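Phospholipase C-beta (PLC-beta) (Sepia officinalis, PDB 3QR0) is a multidomain member of the phospholipase C-beta family, joining a PH domain, EF-hand-like helices, a TIM-barrel core that binds a calcium ion, and a C2 domain. Local coordinates at residues A[238-243]-A[247-252]; A[252-257]-A[303-308]. All blocks are in the same frame, centred on the assembly; numbering follows the deposited sequence.

Interaction 1: residues A[238-243]-A[247-252]; sequences LSKNKG and TVMFRD
Met-249 meets Ser-239 and Lys-242 through its thioether, while the flat guanidinium of Arg-251, farther along the same helix, takes Asp-252 OD2 at its edge and in its plane. This is a helix-loop-helix of the EF-hand-like region: helix 230-238 ends, the chain turns over, and after the short strand 245-246 helix 247-257 begins. No calcium sits in this loop; the ion in the model is held elsewhere, by Asn-339, Glu-368, Asp-370 and Glu-417. A Schellman motif, with Lys-240 at positive phi, closes the first helix and runs into a type I' turn from Ser-239 to Lys-242. Met-249 lies against that turn. Its CG sits anti to the carbonyl carbon (chi1 -72°) and the chain beyond is extended, which carries the sulfur to the loop backbone, with SD 3.6 Å from Ser-239 O. The methyl CE goes on to the aliphatic part of Lys-242, 4.0 Å from its CD, and the two side chains cross at about a right angle. Ser-239 turns its own hydroxyl back into the preceding helix, where OG bonds to Phe-235 O. No direct hydrogen bond joins the two segments, but a water does: it donates to Leu-238 O at 2.8 Å and to Met-249 O at 2.9 Å. Where the helix is partly exposed, Arg-251 NE and NH2 grip one oxygen of Asp-252 from the same face of the carboxylate, and NH1 reaches Asp-273. NH2 makes the shorter link, 2.9 Å to Asp-252 OD2 on its syn side.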
ATOM      1  N   LEU A 238      21.015   5.932  26.965  1.00 33.78           N
ATOM      2  CA  LEU A 238      20.506   4.611  27.370  1.00 33.29           C
ATOM      3  C   LEU A 238      21.410   3.885  28.366  1.00 33.80           C
ATOM      4  O   LEU A 238      20.930   3.069  29.154  1.00 33.53           O
ATOM      5  CB  LEU A 238      20.270   3.715  26.148  1.00 32.46           C
ATOM      6  CG  LEU A 238      19.289   4.251  25.100  1.00 31.92           C
ATOM      7  CD1 LEU A 238      18.990   3.179  24.054  1.00 31.33           C
ATOM      8  CD2 LEU A 238      18.005   4.754  25.744  1.00 31.91           C
ATOM      9  N   SER A 239      22.708   4.176  28.324  1.00 34.21           N
ATOM     10  CA  SER A 239      23.667   3.583  29.259  1.00 35.01           C
ATOM     11  C   SER A 239      23.771   4.362  30.574  1.00 36.05           C
ATOM     12  O   SER A 239      24.525   3.970  31.466  1.00 36.49           O
ATOM     13  CB  SER A 239      25.055   3.515  28.619  1.00 35.28           C
ATOM     14  OG  SER A 239      25.570   4.813  28.367  1.00 35.05           O
ATOM     15  N   LYS A 240      23.044   5.477  30.674  1.00 36.41           N
ATOM     16  CA  LYS A 240      23.101   6.358  31.847  1.00 37.64           C
ATOM     17  C   LYS A 240      24.525   6.888  32.073  1.00 38.49           C
ATOM     18  O   LYS A 240      24.890   7.255  33.191  1.00 39.07           O
ATOM     19  CB  LYS A 240      22.584   5.627  33.095  1.00 38.04           C
ATOM     20  CG  LYS A 240      21.237   4.917  32.900  1.00 38.52           C
ATOM     21  CD  LYS A 240      20.064   5.783  33.343  1.00 39.79           C
ATOM     22  CE  LYS A 240      18.710   5.134  33.054  1.00 39.30           C
ATOM     23  NZ  LYS A 240      18.058   5.686  31.828  1.00 39.93           N
ATOM     24  N   ASN A 241      25.312   6.936  30.994  1.00 38.50           N
ATOM     25  CA  ASN A 241      26.727   7.323  31.030  1.00 39.52           C
ATOM     26  C   ASN A 241      27.608   6.428  31.924  1.00 40.22           C
ATOM     27  O   ASN A 241      28.636   6.876  32.435  1.00 41.04           O
ATOM     28  CB  ASN A 241      26.859   8.799  31.440  1.00 40.32           C
ATOM     29  CG  ASN A 241      28.202   9.404  31.058  1.00 41.61           C
ATOM     30  OD1 ASN A 241      28.794   9.051  30.041  1.00 42.79           O
ATOM     31  ND2 ASN A 241      28.687  10.323  31.881  1.00 44.02           N
ATOM     32  N   LYS A 242      27.220   5.162  32.087  1.00 39.88           N
ATOM     33  CA  LYS A 242      27.909   4.246  33.012  1.00 40.79           C
ATOM     34  C   LYS A 242      28.819   3.225  32.316  1.00 40.50           C
ATOM     35  O   LYS A 242      29.396   2.358  32.973  1.00 41.29           O
ATOM     36  CB  LYS A 242      26.885   3.505  33.872  1.00 40.66           C
ATOM     37  CG  LYS A 242      26.047   4.416  34.758  1.00 42.10           C
ATOM     38  CD  LYS A 242      25.407   3.643  35.908  1.00 43.29           C
ATOM     39  CE  LYS A 242      24.448   4.516  36.703  1.00 44.13           C
ATOM     40  NZ  LYS A 242      24.182   3.958  38.058  1.00 45.03           N
ATOM     41  N   GLY A 243      28.960   3.341  30.999  1.00 39.53           N
ATOM     42  CA  GLY A 243      29.745   2.391  30.212  1.00 39.13           C
ATOM     43  C   GLY A 243      28.831   1.716  29.213  1.00 37.59           C
ATOM     44  O   GLY A 243      28.000   2.373  28.593  1.00 37.28           O
ATOM     45  N   THR A 247      22.195  -5.563  30.612  1.00 30.71           N
ATOM     46  CA  THR A 247      20.952  -6.305  30.376  1.00 30.17           C
ATOM     47  C   THR A 247      19.728  -5.591  30.948  1.00 29.77           C
ATOM     48  O   THR A 247      18.705  -5.469  30.277  1.00 29.40           O
ATOM     49  CB  THR A 247      21.024  -7.718  30.988  1.00 30.68           C
ATOM     50  OG1 THR A 247      22.076  -8.454  30.356  1.00 30.89           O
ATOM     51  CG2 THR A 247      19.702  -8.463  30.813  1.00 29.85           C
ATOM     52  N   VAL A 248      19.850  -5.107  32.178  1.00 30.59           N
ATOM     53  CA  VAL A 248      18.748  -4.428  32.860  1.00 30.51           C
ATOM     54  C   VAL A 248      18.430  -3.082  32.202  1.00 29.92           C
ATOM     55  O   VAL A 248      17.260  -2.737  32.027  1.00 29.21           O
ATOM     56  CB  VAL A 248      19.048  -4.252  34.358  1.00 31.35           C
ATOM     57  CG1 VAL A 248      17.970  -3.424  35.036  1.00 31.72           C
ATOM     58  CG2 VAL A 248      19.153  -5.617  35.023  1.00 32.30           C
ATOM     59  N   MET A 249      19.468  -2.341  31.814  1.00 30.03           N
ATOM     60  CA  MET A 249      19.282  -1.084  31.083  1.00 29.75           C
ATOM     61  C   MET A 249      18.602  -1.309  29.735  1.00 28.54           C
ATOM     62  O   MET A 249      17.763  -0.513  29.320  1.00 28.01           O
ATOM     63  CB  MET A 249      20.618  -0.375  30.859  1.00 30.48           C
ATOM     64  CG  MET A 249      21.227   0.235  32.100  1.00 32.60           C
ATOM     65  SD  MET A 249      22.913   0.802  31.766  1.00 36.21           S
ATOM     66  CE  MET A 249      23.470   1.116  33.436  1.00 36.08           C
ATOM     67  N   PHE A 250      18.972  -2.387  29.049  1.00 27.97           N
ATOM     68  CA  PHE A 250      18.376  -2.707  27.760  1.00 26.85           C
ATOM     69  C   PHE A 250      16.910  -3.112  27.939  1.00 26.27           C
ATOM     70  O   PHE A 250      16.043  -2.680  27.179  1.00 25.66           O
ATOM     71  CB  PHE A 250      19.186  -3.806  27.050  1.00 26.84           C
ATOM     72  CG  PHE A 250      18.820  -4.004  25.598  1.00 26.70           C
ATOM     73  CD1 PHE A 250      18.765  -2.924  24.719  1.00 26.40           C
ATOM     74  CD2 PHE A 250      18.555  -5.276  25.103  1.00 26.83           C
ATOM     75  CE1 PHE A 250      18.431  -3.110  23.383  1.00 26.54           C
ATOM     76  CE2 PHE A 250      18.226  -5.470  23.768  1.00 26.39           C
ATOM     77  CZ  PHE A 250      18.161  -4.387  22.905  1.00 26.56           C
ATOM     78  N   ARG A 251      16.640  -3.925  28.952  1.00 26.70           N
ATOM     79  CA  ARG A 251      15.279  -4.355  29.271  1.00 26.69           C
ATOM     80  C   ARG A 251      14.356  -3.156  29.504  1.00 26.33           C
ATOM     81  O   ARG A 251      13.265  -3.081  28.945  1.00 25.59           O
ATOM     82  CB  ARG A 251      15.297  -5.233  30.518  1.00 27.47           C
ATOM     83  CG  ARG A 251      13.942  -5.838  30.893  1.00 28.27           C
ATOM     84  CD  ARG A 251      13.937  -6.236  32.343  1.00 29.56           C
ATOM     85  NE  ARG A 251      14.017  -5.063  33.204  1.00 30.50           N
ATOM     86  CZ  ARG A 251      14.277  -5.088  34.506  1.00 31.15           C
ATOM     87  NH1 ARG A 251      14.492  -6.233  35.143  1.00 32.27           N
ATOM     88  NH2 ARG A 251      14.323  -3.949  35.179  1.00 32.22           N
ATOM     89  N   ASP A 252      14.811  -2.215  30.322  1.00 26.81           N
ATOM     90  CA  ASP A 252      14.034  -1.015  30.613  1.00 27.06           C
ATOM     91  C   ASP A 252      13.868  -0.136  29.374  1.00 26.18           C
ATOM     92  O   ASP A 252      12.805   0.444  29.173  1.00 25.39           O
ATOM     93  CB  ASP A 252      14.661  -0.237  31.771  1.00 28.04           C
ATOM     94  CG  ASP A 252      14.537  -0.972  33.098  1.00 29.99           C
ATOM     95  OD1 ASP A 252      15.179  -0.550  34.081  1.00 33.79           O
ATOM     96  OD2 ASP A 252      13.795  -1.977  33.167  1.00 32.16           O
TER
HETATM   97  O   HOH W   1      18.273   2.284  29.615  1.00 26.93           O

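Interaction 2: residues A[252-257]-A[303-308]; sequences DFLNDM and LYFLMC
Phe-305 takes Leu-254 and Phe-253 against its ring, the tight part of a helix-helix contact in the EF-hand-like region. Segments 252-257 and 303-307 do not touch by backbone: their axes come no closer than 13.9 Å and cross at -41°, and large apolar side chains bridge the gap. Leu-254 CD2 comes to 3.3 Å from Phe-305 CZ, a snug approach, and the two side chains slide past each other in opposite directions. Phe-253 arrives beside it, its CE2 3.7 Å from Phe-305 CE2. Each phenylalanine has CG opposite its own backbone nitrogen (chi1 168° for Phe-253, 161° for Phe-305), which sends the two rings into the space between the helices. A wider pi-type turn spans 253-257, and Met-257 puts SD at the edge of the Phe-253 ring, in plane. The ring of Phe-305 also meets Phe-250 edge-to-face, one turn back from Leu-254, and a glycerol, probably from the crystallisation liquor, lies about 4 Å from the Phe-305 side chain. The other side of helix 247-257 is polar and nearer solvent: Asp-256 is exposed, and Asn-255, partly exposed, accepts a bond at OD1 from Tyr-271 N. Packing slackens where Phe-253 reaches the next residue of the partner helix: Leu-306 CD2 lies near the plane of the Phe-253 ring, at its edge, 4.3 Å from CZ.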
ATOM      1  N   ASP A 252      14.811  -2.215  30.322  1.00 26.81           N
ATOM      2  CA  ASP A 252      14.034  -1.015  30.613  1.00 27.06           C
ATOM      3  C   ASP A 252      13.868  -0.136  29.374  1.00 26.18           C
ATOM      4  O   ASP A 252      12.805   0.444  29.173  1.00 25.39           O
ATOM      5  CB  ASP A 252      14.661  -0.237  31.771  1.00 28.04           C
ATOM      6  CG  ASP A 252      14.537  -0.972  33.098  1.00 29.99           C
ATOM      7  OD1 ASP A 252      15.179  -0.550  34.081  1.00 33.79           O
ATOM      8  OD2 ASP A 252      13.795  -1.977  33.167  1.00 32.16           O
ATOM      9  N   PHE A 253      14.900  -0.065  28.534  1.00 25.87           N
ATOM     10  CA  PHE A 253      14.794   0.623  27.248  1.00 25.52           C
ATOM     11  C   PHE A 253      13.674   0.009  26.399  1.00 24.80           C
ATOM     12  O   PHE A 253      12.803   0.719  25.899  1.00 24.38           O
ATOM     13  CB  PHE A 253      16.137   0.568  26.508  1.00 25.52           C
ATOM     14  CG  PHE A 253      16.072   0.995  25.069  1.00 24.99           C
ATOM     15  CD1 PHE A 253      15.740   2.294  24.725  1.00 24.85           C
ATOM     16  CD2 PHE A 253      16.391   0.103  24.055  1.00 25.27           C
ATOM     17  CE1 PHE A 253      15.695   2.684  23.399  1.00 24.47           C
ATOM     18  CE2 PHE A 253      16.353   0.492  22.730  1.00 24.23           C
ATOM     19  CZ  PHE A 253      16.007   1.783  22.400  1.00 24.48           C
ATOM     20  N   LEU A 254      13.692  -1.314  26.255  1.00 24.96           N
ATOM     21  CA  LEU A 254      12.679  -2.010  25.462  1.00 24.45           C
ATOM     22  C   LEU A 254      11.275  -1.881  26.056  1.00 24.74           C
ATOM     23  O   LEU A 254      10.303  -1.708  25.315  1.00 24.27           O
ATOM     24  CB  LEU A 254      13.041  -3.490  25.295  1.00 24.43           C
ATOM     25  CG  LEU A 254      14.304  -3.793  24.479  1.00 24.66           C
ATOM     26  CD1 LEU A 254      14.629  -5.289  24.507  1.00 25.22           C
ATOM     27  CD2 LEU A 254      14.148  -3.314  23.067  1.00 23.56           C
ATOM     28  N   ASN A 255      11.172  -1.965  27.382  1.00 25.37           N
ATOM     29  CA  ASN A 255       9.874  -1.948  28.057  1.00 25.91           C
ATOM     30  C   ASN A 255       9.314  -0.542  28.337  1.00 26.66           C
ATOM     31  O   ASN A 255       8.107  -0.400  28.529  1.00 26.29           O
ATOM     32  CB  ASN A 255       9.941  -2.742  29.370  1.00 26.43           C
ATOM     33  CG  ASN A 255      10.097  -4.248  29.152  1.00 26.28           C
ATOM     34  OD1 ASN A 255       9.766  -4.779  28.090  1.00 26.13           O
ATOM     35  ND2 ASN A 255      10.591  -4.939  30.171  1.00 26.46           N
ATOM     36  N   ASP A 256      10.174   0.480  28.375  1.00 27.64           N
ATOM     37  CA  ASP A 256       9.746   1.849  28.717  1.00 28.75           C
ATOM     38  C   ASP A 256       9.683   2.753  27.494  1.00 29.03           C
ATOM     39  O   ASP A 256       8.644   3.344  27.219  1.00 30.39           O
ATOM     40  CB  ASP A 256      10.673   2.489  29.768  1.00 29.40           C
ATOM     41  CG  ASP A 256      10.622   1.782  31.122  1.00 30.46           C
ATOM     42  OD1 ASP A 256       9.551   1.246  31.477  1.00 31.92           O
ATOM     43  OD2 ASP A 256      11.650   1.780  31.840  1.00 29.10           O
ATOM     44  N   MET A 257      10.785   2.862  26.760  1.00 29.22           N
ATOM     45  CA  MET A 257      10.865   3.797  25.634  1.00 28.95           C
ATOM     46  C   MET A 257      10.342   3.220  24.317  1.00 27.72           C
ATOM     47  O   MET A 257       9.669   3.917  23.558  1.00 27.09           O
ATOM     48  CB  MET A 257      12.304   4.277  25.436  1.00 29.59           C
ATOM     49  CG  MET A 257      12.432   5.353  24.363  1.00 30.47           C
ATOM     50  SD  MET A 257      14.106   5.953  24.143  1.00 34.50           S
ATOM     51  CE  MET A 257      14.427   6.736  25.721  1.00 34.32           C
ATOM     52  N   LEU A 303      23.195  -0.007  17.521  1.00 26.19           N
ATOM     53  CA  LEU A 303      22.836   0.369  16.151  1.00 25.72           C
ATOM     54  C   LEU A 303      22.327  -0.847  15.378  1.00 24.98           C
ATOM     55  O   LEU A 303      21.355  -0.751  14.628  1.00 23.73           O
ATOM     56  CB  LEU A 303      24.034   1.001  15.430  1.00 26.43           C
ATOM     57  CG  LEU A 303      23.803   1.511  14.002  1.00 26.60           C
ATOM     58  CD1 LEU A 303      22.501   2.304  13.885  1.00 27.26           C
ATOM     59  CD2 LEU A 303      24.989   2.355  13.558  1.00 28.99           C
ATOM     60  N   TYR A 304      22.973  -1.992  15.582  1.00 25.32           N
ATOM     61  CA  TYR A 304      22.539  -3.242  14.950  1.00 25.31           C
ATOM     62  C   TYR A 304      21.096  -3.562  15.361  1.00 24.41           C
ATOM     63  O   TYR A 304      20.244  -3.818  14.511  1.00 24.45           O
ATOM     64  CB  TYR A 304      23.483  -4.389  15.342  1.00 25.82           C
ATOM     65  CG  TYR A 304      23.204  -5.707  14.650  1.00 26.73           C
ATOM     66  CD1 TYR A 304      23.917  -6.090  13.515  1.00 27.84           C
ATOM     67  CD2 TYR A 304      22.237  -6.578  15.139  1.00 27.60           C
ATOM     68  CE1 TYR A 304      23.663  -7.306  12.879  1.00 28.22           C
ATOM     69  CE2 TYR A 304      21.975  -7.797  14.507  1.00 28.32           C
ATOM     70  CZ  TYR A 304      22.695  -8.153  13.387  1.00 28.79           C
ATOM     71  OH  TYR A 304      22.431  -9.355  12.776  1.00 31.56           O
ATOM     72  N   PHE A 305      20.820  -3.531  16.661  1.00 24.52           N
ATOM     73  CA  PHE A 305      19.458  -3.754  17.157  1.00 23.85           C
ATOM     74  C   PHE A 305      18.459  -2.794  16.521  1.00 23.26           C
ATOM     75  O   PHE A 305      17.386  -3.201  16.076  1.00 22.40           O
ATOM     76  CB  PHE A 305      19.358  -3.584  18.676  1.00 24.26           C
ATOM     77  CG  PHE A 305      17.942  -3.362  19.147  1.00 23.37           C
ATOM     78  CD1 PHE A 305      17.045  -4.416  19.188  1.00 22.99           C
ATOM     79  CD2 PHE A 305      17.494  -2.094  19.493  1.00 23.36           C
ATOM     80  CE1 PHE A 305      15.737  -4.221  19.592  1.00 22.69           C
ATOM     81  CE2 PHE A 305      16.185  -1.892  19.900  1.00 22.00           C
ATOM     82  CZ  PHE A 305      15.308  -2.952  19.947  1.00 22.25           C
ATOM     83  N   LEU A 306      18.812  -1.512  16.509  1.00 23.73           N
ATOM     84  CA  LEU A 306      17.892  -0.470  16.061  1.00 23.49           C
ATOM     85  C   LEU A 306      17.474  -0.672  14.615  1.00 23.19           C
ATOM     86  O   LEU A 306      16.380  -0.264  14.226  1.00 22.89           O
ATOM     87  CB  LEU A 306      18.505   0.916  16.239  1.00 23.71           C
ATOM     88  CG  LEU A 306      18.663   1.429  17.674  1.00 24.46           C
ATOM     89  CD1 LEU A 306      19.527   2.685  17.666  1.00 24.47           C
ATOM     90  CD2 LEU A 306      17.310   1.697  18.316  1.00 23.95           C
ATOM     91  N   MET A 307      18.341  -1.325  13.842  1.00 23.77           N
ATOM     92  CA  MET A 307      18.106  -1.589  12.428  1.00 23.89           C
ATOM     93  C   MET A 307      17.527  -2.971  12.152  1.00 23.79           C
ATOM     94  O   MET A 307      17.145  -3.236  11.027  1.00 23.44           O
ATOM     95  CB  MET A 307      19.424  -1.495  11.655  1.00 24.46           C
ATOM     96  CG  MET A 307      20.058  -0.124  11.613  1.00 25.53           C
ATOM     97  SD  MET A 307      21.761  -0.231  11.030  1.00 28.74           S
ATOM     98  CE  MET A 307      21.529  -0.795   9.342  1.00 28.47           C
ATOM     99  N   CYS A 308      17.497  -3.855  13.150  1.00 24.21           N
ATOM    100  CA  CYS A 308      17.120  -5.257  12.915  1.00 24.29           C
ATOM    101  C   CYS A 308      15.619  -5.479  13.050  1.00 23.80           C
ATOM    102  O   CYS A 308      14.880  -4.573  13.431  1.00 23.32           O
ATOM    103  CB  CYS A 308      17.898  -6.201  13.840  1.00 24.86           C
ATOM    104  SG  CYS A 308      17.258  -6.363  15.512  1.00 25.62           S
TER

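Both interactions use helix 247-257, which enters from the loop in interaction 1 and continues into the core in interaction 2, with Asp-252 common to the two. Their centres are about 11 Å apart. Interaction 1 is partly exposed and mixed in character: a thioether, lysine methylenes and a bridging water tie a loop to the start of the helix. Interaction 2 is buried and wholly apolar, joining segments 46 residues apart in sequence through rings and leucine methyls. The two contacts touch directly. Leu-238, at the end of helix 230-238, packs its CD1 3.4 Å from Phe-253 CE1 and reaches Met-257 with CD2.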